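Local coordinates for protein racemase, putative (Roseobacter denitrificans, PDB 3TCS) that binds magnesium and, as a member of the mandelate racemase branch of the enolase superfamily, probably acts as a racemase or hydro-lyase, at residues B[201-212]-B[227-236]; B[346-354]-B[370-378]. One frame throughout, in Å; residues are numbered along the deposited sequence.

Interaction 1. Residues B[201-212]-B[227-236]. With MG (magnesium ion), chain J; DAL (D-alanine), chain L.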
loop_
_atom_site.group_PDB
_atom_site.type_symbol
_atom_site.label_atom_id
_atom_site.label_comp_id
_atom_site.label_asym_id
_atom_site.label_seq_id
_atom_site.Cartn_x
_atom_site.Cartn_y
_atom_site.Cartn_z
ATOM N N ASP B 201 19.554 22.030 -19.685
ATOM C CA ASP B 201 19.423 20.597 -19.473
ATOM C C ASP B 201 18.007 20.193 -19.833
ATOM O O ASP B 201 17.053 20.898 -19.512
ATOM C CB ASP B 201 19.690 20.230 -18.013
ATOM C CG ASP B 201 21.147 20.372 -17.634
ATOM O OD1 ASP B 201 22.008 19.857 -18.379
ATOM O OD2 ASP B 201 21.429 20.986 -16.584
ATOM N N LEU B 202 17.870 19.058 -20.501
ATOM C CA LEU B 202 16.555 18.580 -20.884
ATOM C C LEU B 202 16.316 17.217 -20.267
ATOM O O LEU B 202 17.148 16.312 -20.382
ATOM C CB LEU B 202 16.437 18.508 -22.408
ATOM C CG LEU B 202 16.593 19.856 -23.114
ATOM C CD1 LEU B 202 16.492 19.666 -24.625
ATOM C CD2 LEU B 202 15.506 20.814 -22.620
ATOM N N LEU B 203 15.174 17.093 -19.600
ATOM C CA LEU B 203 14.773 15.866 -18.928
ATOM C C LEU B 203 13.450 15.398 -19.518
ATOM O O LEU B 203 12.712 16.188 -20.105
ATOM C CB LEU B 203 14.557 16.128 -17.436
ATOM C CG LEU B 203 15.693 16.684 -16.574
ATOM C CD1 LEU B 203 16.024 18.127 -16.970
ATOM C CD2 LEU B 203 15.260 16.624 -15.117
ATOM N N ILE B 204 13.142 14.120 -19.366
ATOM C CA ILE B 204 11.870 13.622 -19.863
ATOM C C ILE B 204 11.368 12.555 -18.890
ATOM O O ILE B 204 12.161 11.915 -18.199
ATOM C CB ILE B 204 12.000 13.074 -21.307
ATOM C CG1 ILE B 204 10.633 13.114 -21.993
ATOM C CG2 ILE B 204 12.560 11.659 -21.288
ATOM C CD1 ILE B 204 10.698 13.020 -23.513
ATOM N N ASP B 205 10.050 12.388 -18.817
ATOM C CA ASP B 205 9.442 11.428 -17.897
ATOM C C ASP B 205 8.405 10.624 -18.673
ATOM O O ASP B 205 7.500 11.202 -19.272
ATOM C CB ASP B 205 8.753 12.191 -16.756
ATOM C CG ASP B 205 8.440 11.313 -15.557
ATOM O OD1 ASP B 205 8.175 10.106 -15.743
ATOM O OD2 ASP B 205 8.446 11.850 -14.427
ATOM N N ALA B 206 8.527 9.300 -18.666
ATOM C CA ALA B 206 7.588 8.451 -19.405
ATOM C C ALA B 206 6.477 7.859 -18.542
ATOM O O ALA B 206 5.601 7.150 -19.041
ATOM C CB ALA B 206 8.351 7.332 -20.108
ATOM N N ASN B 207 6.527 8.144 -17.247
ATOM C CA ASN B 207 5.533 7.661 -16.296
ATOM C C ASN B 207 5.049 6.225 -16.508
ATOM O O ASN B 207 3.856 5.985 -16.690
ATOM C CB ASN B 207 4.343 8.630 -16.269
ATOM C CG ASN B 207 4.702 9.972 -15.635
ATOM O OD1 ASN B 207 4.847 10.080 -14.411
ATOM N ND2 ASN B 207 4.867 10.994 -16.467
ATOM N N SER B 208 5.989 5.279 -16.490
ATOM C CA SER B 208 5.699 3.849 -16.628
ATOM C C SER B 208 5.056 3.389 -17.934
ATOM O O SER B 208 4.414 2.341 -17.976
ATOM C CB SER B 208 4.811 3.388 -15.465
ATOM O OG SER B 208 5.487 3.475 -14.223
ATOM N N CYS B 209 5.254 4.132 -19.010
ATOM C CA CYS B 209 4.626 3.764 -20.273
ATOM C C CYS B 209 5.201 2.606 -21.087
ATOM O O CYS B 209 4.450 1.791 -21.625
ATOM C CB CYS B 209 4.560 4.994 -21.180
ATOM S SG CYS B 209 3.933 4.649 -22.853
ATOM N N TYR B 210 6.524 2.524 -21.157
ATOM C CA TYR B 210 7.203 1.551 -22.012
ATOM C C TYR B 210 7.664 0.186 -21.534
ATOM O O TYR B 210 7.839 -0.062 -20.346
ATOM C CB TYR B 210 8.425 2.228 -22.630
ATOM C CG TYR B 210 8.150 3.572 -23.255
ATOM C CD1 TYR B 210 7.221 3.705 -24.284
ATOM C CD2 TYR B 210 8.852 4.709 -22.846
ATOM C CE1 TYR B 210 6.997 4.934 -24.899
ATOM C CE2 TYR B 210 8.634 5.949 -23.458
ATOM C CZ TYR B 210 7.706 6.047 -24.486
ATOM O OH TYR B 210 7.507 7.248 -25.120
ATOM N N THR B 211 7.869 -0.694 -22.512
ATOM C CA THR B 211 8.409 -2.025 -22.273
ATOM C C THR B 211 9.900 -1.719 -22.410
ATOM O O THR B 211 10.267 -0.699 -22.997
ATOM C CB THR B 211 8.013 -3.025 -23.382
ATOM O OG1 THR B 211 8.430 -2.515 -24.657
ATOM C CG2 THR B 211 6.512 -3.254 -23.391
ATOM N N PRO B 212 10.781 -2.577 -21.872
ATOM C CA PRO B 212 12.214 -2.291 -21.996
ATOM C C PRO B 212 12.709 -1.997 -23.418
ATOM O O PRO B 212 13.471 -1.051 -23.623
ATOM C CB PRO B 212 12.861 -3.533 -21.389
ATOM C CG PRO B 212 11.902 -3.882 -20.303
ATOM C CD PRO B 212 10.556 -3.735 -20.989
ATOM N N PHE B 227 19.635 14.828 -24.192
ATOM C CA PHE B 227 18.864 14.824 -22.944
ATOM C C PHE B 227 19.745 14.143 -21.899
ATOM O O PHE B 227 20.556 13.288 -22.236
ATOM C CB PHE B 227 17.552 14.042 -23.098
ATOM C CG PHE B 227 16.415 14.856 -23.649
ATOM C CD1 PHE B 227 16.498 15.436 -24.911
ATOM C CD2 PHE B 227 15.243 15.019 -22.913
ATOM C CE1 PHE B 227 15.427 16.165 -25.437
ATOM C CE2 PHE B 227 14.170 15.743 -23.423
ATOM C CZ PHE B 227 14.261 16.319 -24.691
ATOM N N CYS B 228 19.579 14.499 -20.630
ATOM C CA CYS B 228 20.420 13.913 -19.588
ATOM C C CYS B 228 19.655 13.180 -18.497
ATOM O O CYS B 228 20.257 12.723 -17.528
ATOM C CB CYS B 228 21.248 15.014 -18.930
ATOM S SG CYS B 228 20.235 16.246 -18.061
ATOM N N HIS B 229 18.348 13.021 -18.670
ATOM C CA HIS B 229 17.529 12.408 -17.628
ATOM C C HIS B 229 16.305 11.712 -18.243
ATOM O O HIS B 229 15.480 12.357 -18.875
ATOM C CB HIS B 229 17.147 13.559 -16.680
ATOM C CG HIS B 229 16.237 13.190 -15.554
ATOM N ND1 HIS B 229 16.587 13.385 -14.236
ATOM C CD2 HIS B 229 14.941 12.799 -15.543
ATOM C CE1 HIS B 229 15.545 13.141 -13.464
ATOM N NE2 HIS B 229 14.531 12.785 -14.231
ATOM N N PHE B 230 16.220 10.393 -18.073
ATOM C CA PHE B 230 15.119 9.584 -18.606
ATOM C C PHE B 230 14.397 8.958 -17.413
ATOM O O PHE B 230 14.843 7.951 -16.849
ATOM C CB PHE B 230 15.685 8.501 -19.539
ATOM C CG PHE B 230 14.640 7.748 -20.330
ATOM C CD1 PHE B 230 13.308 8.150 -20.336
ATOM C CD2 PHE B 230 15.008 6.645 -21.094
ATOM C CE1 PHE B 230 12.356 7.462 -21.095
ATOM C CE2 PHE B 230 14.071 5.950 -21.856
ATOM C CZ PHE B 230 12.743 6.357 -21.858
ATOM N N GLU B 231 13.268 9.553 -17.043
ATOM C CA GLU B 231 12.520 9.107 -15.876
ATOM C C GLU B 231 11.408 8.085 -16.080
ATOM O O GLU B 231 10.601 8.194 -17.009
ATOM C CB GLU B 231 11.945 10.334 -15.161
ATOM C CG GLU B 231 11.374 10.061 -13.778
ATOM C CD GLU B 231 11.087 11.351 -13.020
ATOM O OE1 GLU B 231 11.795 12.348 -13.272
ATOM O OE2 GLU B 231 10.178 11.363 -12.165
ATOM N N GLU B 232 11.385 7.102 -15.179
ATOM C CA GLU B 232 10.379 6.041 -15.154
ATOM C C GLU B 232 10.023 5.510 -16.540
ATOM O O GLU B 232 8.873 5.592 -16.982
ATOM C CB GLU B 232 9.126 6.566 -14.449
ATOM C CG GLU B 232 8.239 5.489 -13.859
ATOM C CD GLU B 232 7.107 6.078 -13.033
ATOM O OE1 GLU B 232 7.403 6.854 -12.103
ATOM O OE2 GLU B 232 5.928 5.767 -13.312
ATOM N N PRO B 233 11.012 4.944 -17.245
ATOM C CA PRO B 233 10.765 4.411 -18.585
ATOM C C PRO B 233 9.763 3.260 -18.629
ATOM O O PRO B 233 8.947 3.182 -19.548
ATOM C CB PRO B 233 12.154 3.982 -19.047
ATOM C CG PRO B 233 12.840 3.611 -17.767
ATOM C CD PRO B 233 12.410 4.726 -16.840
ATOM N N CYS B 234 9.830 2.378 -17.631
ATOM C CA CYS B 234 8.951 1.210 -17.568
ATOM C C CYS B 234 8.076 1.203 -16.321
ATOM O O CYS B 234 8.306 1.976 -15.388
ATOM C CB CYS B 234 9.794 -0.070 -17.570
ATOM S SG CYS B 234 11.009 -0.183 -18.900
ATOM N N PRO B 235 7.052 0.328 -16.290
ATOM C CA PRO B 235 6.175 0.255 -15.116
ATOM C C PRO B 235 7.069 0.247 -13.876
ATOM O O PRO B 235 7.946 -0.608 -13.739
ATOM C CB PRO B 235 5.438 -1.060 -15.328
ATOM C CG PRO B 235 5.257 -1.074 -16.831
ATOM C CD PRO B 235 6.621 -0.623 -17.334
ATOM N N TYR B 236 6.852 1.202 -12.980
ATOM C CA TYR B 236 7.692 1.328 -11.794
ATOM C C TYR B 236 7.781 0.107 -10.887
ATOM O O TYR B 236 8.779 -0.063 -10.180
ATOM C CB TYR B 236 7.276 2.562 -10.983
ATOM C CG TYR B 236 6.022 2.409 -10.146
ATOM C CD1 TYR B 236 6.050 1.722 -8.932
ATOM C CD2 TYR B 236 4.817 2.990 -10.550
ATOM C CE1 TYR B 236 4.905 1.620 -8.134
ATOM C CE2 TYR B 236 3.665 2.894 -9.762
ATOM C CZ TYR B 236 3.717 2.210 -8.557
ATOM O OH TYR B 236 2.586 2.135 -7.771
HETATM MG MG MG J . 8.185 11.281 -12.453
HETATM N N DAL L . 8.183 13.530 -11.714
HETATM C CA DAL L . 6.909 13.841 -12.387
HETATM C CB DAL L . 6.273 15.084 -11.780
HETATM C C DAL L . 5.969 12.692 -12.242
HETATM O O DAL L . 6.263 11.623 -12.669
HETATM O O HOH W 1 7.688 9.387 -13.212
#
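Ile-204 and Phe-230 lie opposite each other on neighbouring strands, 201-205 and 229-231, which run nearly parallel, 12° between their short segments, and are joined by backbone hydrogen bonds such as Glu-231 N to Ile-204 O and, just past the end of the first strand, Ala-206 N to Glu-231 O. Strands 201-205 and 229-231 belong to a right-handed beta-alpha-beta crossover in the TIM barrel of the enolase superfamily, with helix 212-224 between them. One face carries the metal site. Asp-205 OD2 and Glu-231 OE2 sit 2.9 Å apart, two carboxylate oxygens brought together because both bind the magnesium ion; Glu-257 completes the protein ligands, and water 1 and the N and O of D-alanine fill the other positions. With CG anti to the backbone N, Asp-205 swings OD2 to the metal, while OD1 accepts from Asn-207 N in an Asx turn. The metal-bound water 1 lies 2.7 Å from Asp-205 OD1 and 2.8 Å from Glu-232 OE1. Glu-231 OE1 is held by His-229 NE2 at 2.9 Å, in the imidazole plane and nearly straight (172°), and also by a salt bridge to Lys-167, which together should fix the rotation of the carboxylate. On the same face, one residue pair earlier, Leu-203 CD2 lies over the His-229 ring, 3.6 Å from its centroid. The other face is apolar: the Ile-204 and Phe-230 side chains lie side by side, CG2 touching CD1 at 3.7 Å. Toward the start of the strands, Leu-202 CB sits almost exactly above the centre of the Phe-227 ring. Past the strand ends, Tyr-210 N donates to Pro-233 O. Ser-208 OG accepts from Tyr-236 N and donates to Glu-232 OE2, meeting it on the anti side, 28° out of the carboxylate plane, at a short 2.5 Å.

Interaction 2. Residues B[346-354]-B[370-378]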
loop_
_atom_site.group_PDB
_atom_site.type_symbol
_atom_site.label_atom_id
_atom_site.label_comp_id
_atom_site.label_asym_id
_atom_site.label_seq_id
_atom_site.Cartn_x
_atom_site.Cartn_y
_atom_site.Cartn_z
ATOM N N GLU B 346 -3.886 27.330 -5.236
ATOM C CA GLU B 346 -3.986 28.779 -5.138
ATOM C C GLU B 346 -4.388 29.195 -3.729
ATOM O O GLU B 346 -5.297 28.614 -3.141
ATOM C CB GLU B 346 -5.035 29.296 -6.126
ATOM C CG GLU B 346 -4.535 29.446 -7.543
ATOM C CD GLU B 346 -3.684 30.688 -7.708
ATOM O OE1 GLU B 346 -4.249 31.805 -7.671
ATOM O OE2 GLU B 346 -2.451 30.550 -7.859
ATOM N N GLY B 347 -3.700 30.193 -3.189
ATOM C CA GLY B 347 -4.032 30.703 -1.870
ATOM C C GLY B 347 -3.873 29.782 -0.678
ATOM O O GLY B 347 -4.633 29.880 0.286
ATOM N N LEU B 348 -2.888 28.892 -0.723
ATOM C CA LEU B 348 -2.656 27.994 0.399
ATOM C C LEU B 348 -1.859 28.688 1.495
ATOM O O LEU B 348 -2.052 28.409 2.674
ATOM C CB LEU B 348 -1.881 26.748 -0.049
ATOM C CG LEU B 348 -2.569 25.750 -0.981
ATOM C CD1 LEU B 348 -1.601 24.609 -1.313
ATOM C CD2 LEU B 348 -3.814 25.203 -0.312
ATOM N N PHE B 349 -0.975 29.604 1.105
ATOM C CA PHE B 349 -0.109 30.280 2.063
ATOM C C PHE B 349 -0.273 31.791 2.127
ATOM O O PHE B 349 -0.762 32.410 1.187
ATOM C CB PHE B 349 1.347 29.946 1.735
ATOM C CG PHE B 349 1.564 28.503 1.384
ATOM C CD1 PHE B 349 1.305 27.502 2.312
ATOM C CD2 PHE B 349 2.004 28.144 0.114
ATOM C CE1 PHE B 349 1.479 26.156 1.981
ATOM C CE2 PHE B 349 2.181 26.807 -0.228
ATOM C CZ PHE B 349 1.917 25.811 0.708
ATOM N N VAL B 350 0.138 32.373 3.250
ATOM C CA VAL B 350 0.064 33.820 3.438
ATOM C C VAL B 350 0.971 34.473 2.396
ATOM O O VAL B 350 0.610 35.466 1.764
ATOM C CB VAL B 350 0.531 34.212 4.851
ATOM C CG1 VAL B 350 0.596 35.731 4.984
ATOM C CG2 VAL B 350 -0.431 33.639 5.884
ATOM N N LYS B 351 2.152 33.893 2.219
ATOM C CA LYS B 351 3.113 34.385 1.248
ATOM C C LYS B 351 3.769 33.163 0.626
ATOM O O LYS B 351 4.272 32.294 1.337
ATOM C CB LYS B 351 4.165 35.260 1.933
ATOM C CG LYS B 351 5.188 35.854 0.974
ATOM C CD LYS B 351 4.509 36.641 -0.141
ATOM C CE LYS B 351 5.520 37.156 -1.160
ATOM N NZ LYS B 351 4.855 37.861 -2.292
ATOM N N THR B 352 3.755 33.094 -0.701
ATOM C CA THR B 352 4.339 31.953 -1.392
ATOM C C THR B 352 5.834 31.833 -1.131
ATOM O O THR B 352 6.555 32.827 -1.108
ATOM C CB THR B 352 4.117 32.035 -2.923
ATOM O OG1 THR B 352 4.619 30.841 -3.540
ATOM C CG2 THR B 352 4.843 33.241 -3.513
ATOM N N PRO B 353 6.316 30.602 -0.902
ATOM C CA PRO B 353 7.742 30.389 -0.652
ATOM C C PRO B 353 8.419 29.982 -1.960
ATOM O O PRO B 353 9.602 29.635 -1.981
ATOM C CB PRO B 353 7.731 29.246 0.351
ATOM C CG PRO B 353 6.607 28.381 -0.192
ATOM C CD PRO B 353 5.528 29.411 -0.522
ATOM N N TYR B 354 7.662 30.054 -3.050
ATOM C CA TYR B 354 8.155 29.604 -4.345
ATOM C C TYR B 354 8.550 30.633 -5.400
ATOM O O TYR B 354 8.488 30.346 -6.595
ATOM C CB TYR B 354 7.137 28.627 -4.939
ATOM C CG TYR B 354 6.849 27.449 -4.030
ATOM C CD1 TYR B 354 7.888 26.689 -3.499
ATOM C CD2 TYR B 354 5.537 27.095 -3.701
ATOM C CE1 TYR B 354 7.635 25.602 -2.661
ATOM C CE2 TYR B 354 5.275 26.007 -2.863
ATOM C CZ TYR B 354 6.331 25.267 -2.351
ATOM O OH TYR B 354 6.086 24.178 -1.545
ATOM N N GLY B 370 9.298 27.770 7.471
ATOM C CA GLY B 370 9.358 29.160 7.056
ATOM C C GLY B 370 8.179 29.584 6.204
ATOM O O GLY B 370 8.318 30.398 5.286
ATOM N N VAL B 371 7.015 29.032 6.508
ATOM C CA VAL B 371 5.803 29.344 5.765
ATOM C C VAL B 371 4.639 29.399 6.747
ATOM O O VAL B 371 4.720 28.847 7.844
ATOM C CB VAL B 371 5.521 28.258 4.698
ATOM C CG1 VAL B 371 5.158 26.943 5.377
ATOM C CG2 VAL B 371 4.401 28.710 3.766
ATOM N N GLU B 372 3.563 30.067 6.350
ATOM C CA GLU B 372 2.376 30.188 7.190
ATOM C C GLU B 372 1.165 29.819 6.341
ATOM O O GLU B 372 0.988 30.347 5.250
ATOM C CB GLU B 372 2.230 31.625 7.686
ATOM C CG GLU B 372 1.240 31.812 8.826
ATOM C CD GLU B 372 1.085 33.274 9.213
ATOM O OE1 GLU B 372 2.070 34.034 9.073
ATOM O OE2 GLU B 372 -0.015 33.658 9.668
ATOM N N ILE B 373 0.344 28.902 6.837
ATOM C CA ILE B 373 -0.838 28.491 6.101
ATOM C C ILE B 373 -1.830 29.645 6.142
ATOM O O ILE B 373 -1.974 30.305 7.168
ATOM C CB ILE B 373 -1.488 27.244 6.732
ATOM C CG1 ILE B 373 -0.437 26.143 6.914
ATOM C CG2 ILE B 373 -2.639 26.755 5.857
ATOM C CD1 ILE B 373 0.276 25.734 5.636
ATOM N N SER B 374 -2.498 29.882 5.020
ATOM C CA SER B 374 -3.482 30.953 4.898
ATOM C C SER B 374 -4.646 30.791 5.867
ATOM O O SER B 374 -5.320 29.766 5.860
ATOM C CB SER B 374 -4.032 30.984 3.476
ATOM O OG SER B 374 -5.167 31.820 3.396
ATOM N N PRO B 375 -4.894 31.803 6.716
ATOM C CA PRO B 375 -6.002 31.718 7.673
ATOM C C PRO B 375 -7.346 31.534 6.963
ATOM O O PRO B 375 -8.256 30.886 7.483
ATOM C CB PRO B 375 -5.917 33.048 8.417
ATOM C CG PRO B 375 -4.452 33.332 8.410
ATOM C CD PRO B 375 -4.057 32.986 6.986
ATOM N N GLU B 376 -7.465 32.119 5.777
ATOM C CA GLU B 376 -8.687 32.016 4.982
ATOM C C GLU B 376 -8.870 30.577 4.506
ATOM O O GLU B 376 -9.975 30.033 4.546
ATOM C CB GLU B 376 -8.605 32.967 3.780
ATOM C CG GLU B 376 -9.693 32.811 2.723
ATOM C CD GLU B 376 -11.098 33.063 3.248
ATOM O OE1 GLU B 376 -11.272 33.929 4.131
ATOM O OE2 GLU B 376 -12.035 32.399 2.760
ATOM N N TRP B 377 -7.782 29.954 4.059
ATOM C CA TRP B 377 -7.878 28.577 3.593
ATOM C C TRP B 377 -8.281 27.697 4.773
ATOM O O TRP B 377 -9.166 26.850 4.653
ATOM C CB TRP B 377 -6.537 28.092 3.026
ATOM C CG TRP B 377 -6.641 26.746 2.366
ATOM C CD1 TRP B 377 -6.860 26.496 1.045
ATOM C CD2 TRP B 377 -6.567 25.469 3.009
ATOM N NE1 TRP B 377 -6.925 25.142 0.821
ATOM C CE2 TRP B 377 -6.747 24.488 2.011
ATOM C CE3 TRP B 377 -6.366 25.058 4.335
ATOM C CZ2 TRP B 377 -6.732 23.115 2.295
ATOM C CZ3 TRP B 377 -6.352 23.690 4.619
ATOM C CH2 TRP B 377 -6.532 22.738 3.602
ATOM N N LEU B 378 -7.630 27.897 5.916
ATOM C CA LEU B 378 -7.947 27.112 7.108
ATOM C C LEU B 378 -9.416 27.258 7.511
ATOM O O LEU B 378 -10.060 26.287 7.909
ATOM C CB LEU B 378 -7.048 27.532 8.276
ATOM C CG LEU B 378 -5.565 27.177 8.109
ATOM C CD1 LEU B 378 -4.755 27.771 9.245
ATOM C CD2 LEU B 378 -5.399 25.670 8.081
HETATM O O HOH W 2 3.662 32.038 4.203
#
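Leu-348 and Trp-377 lie side by side, and CD2 of the leucine rests over one face of the indole, offset toward the rim and 3.3 Å from NE1. This is the tight part of the contact. Next to it the Phe-349 ring receives Ile-373 CD1 at its edge, in plane and 3.9 Å from CE1, while Val-371 CG2 approaches obliquely to within 3.6 Å of CD1. That methyl is anti to the valine's backbone N, a rotation that carries it to the ring. Phe-38 of strand 37-43 backs this cluster, touching Phe-349 and Ile-373 and meeting Trp-377 edge-to-face, so the loop before strand 360-363 and the start of helix 375-380 are joined to the N-terminal antiparallel sheet. The backbones share a single bridge: Ser-374 N donates to Leu-348 O at 2.8 Å and Val-350 N to Glu-372 O at 3.0 Å. Ser-374 is also the N-cap of the helix, its OG accepting from Trp-377 N. Replacing Trp-377 by an alanine is likely to leave Leu-348 CD2 without the flat surface it lies on, and Phe-38 without its edge-to-face partner. The other flank is open to solvent: there the exposed Val-350 lays its CG2 methyl against the extended chain of Glu-372, 3.7 Å from CD, and against Pro-375 CD. On the side of Val-350 away from Pro-375, water 2 bridges the backbones, accepting from Lys-351 N and Glu-372 N.

From the N terminus, the chain passes through three strands of the antiparallel sheet and the first barrel strands before interaction 1, which closes over helix 212-224 and joins two adjacent parallel strands at the magnesium site. Interaction 2 opens only after that, in the loop following strand 332-335, and closes a second excursion that contains strand 360-363. The two are in series, neither nested nor crossed. The centres of interaction 1 and interaction 2 lie about 33 Å apart, on opposite sides of the chain's centre, and the nearest atoms of interactions 1 and 2 are about 17 Å apart. Interaction 1 joins adjacent staves of the barrel wall, while interaction 2 ties the loop before strand 360-363 to the segment that leads on to strand 382-387.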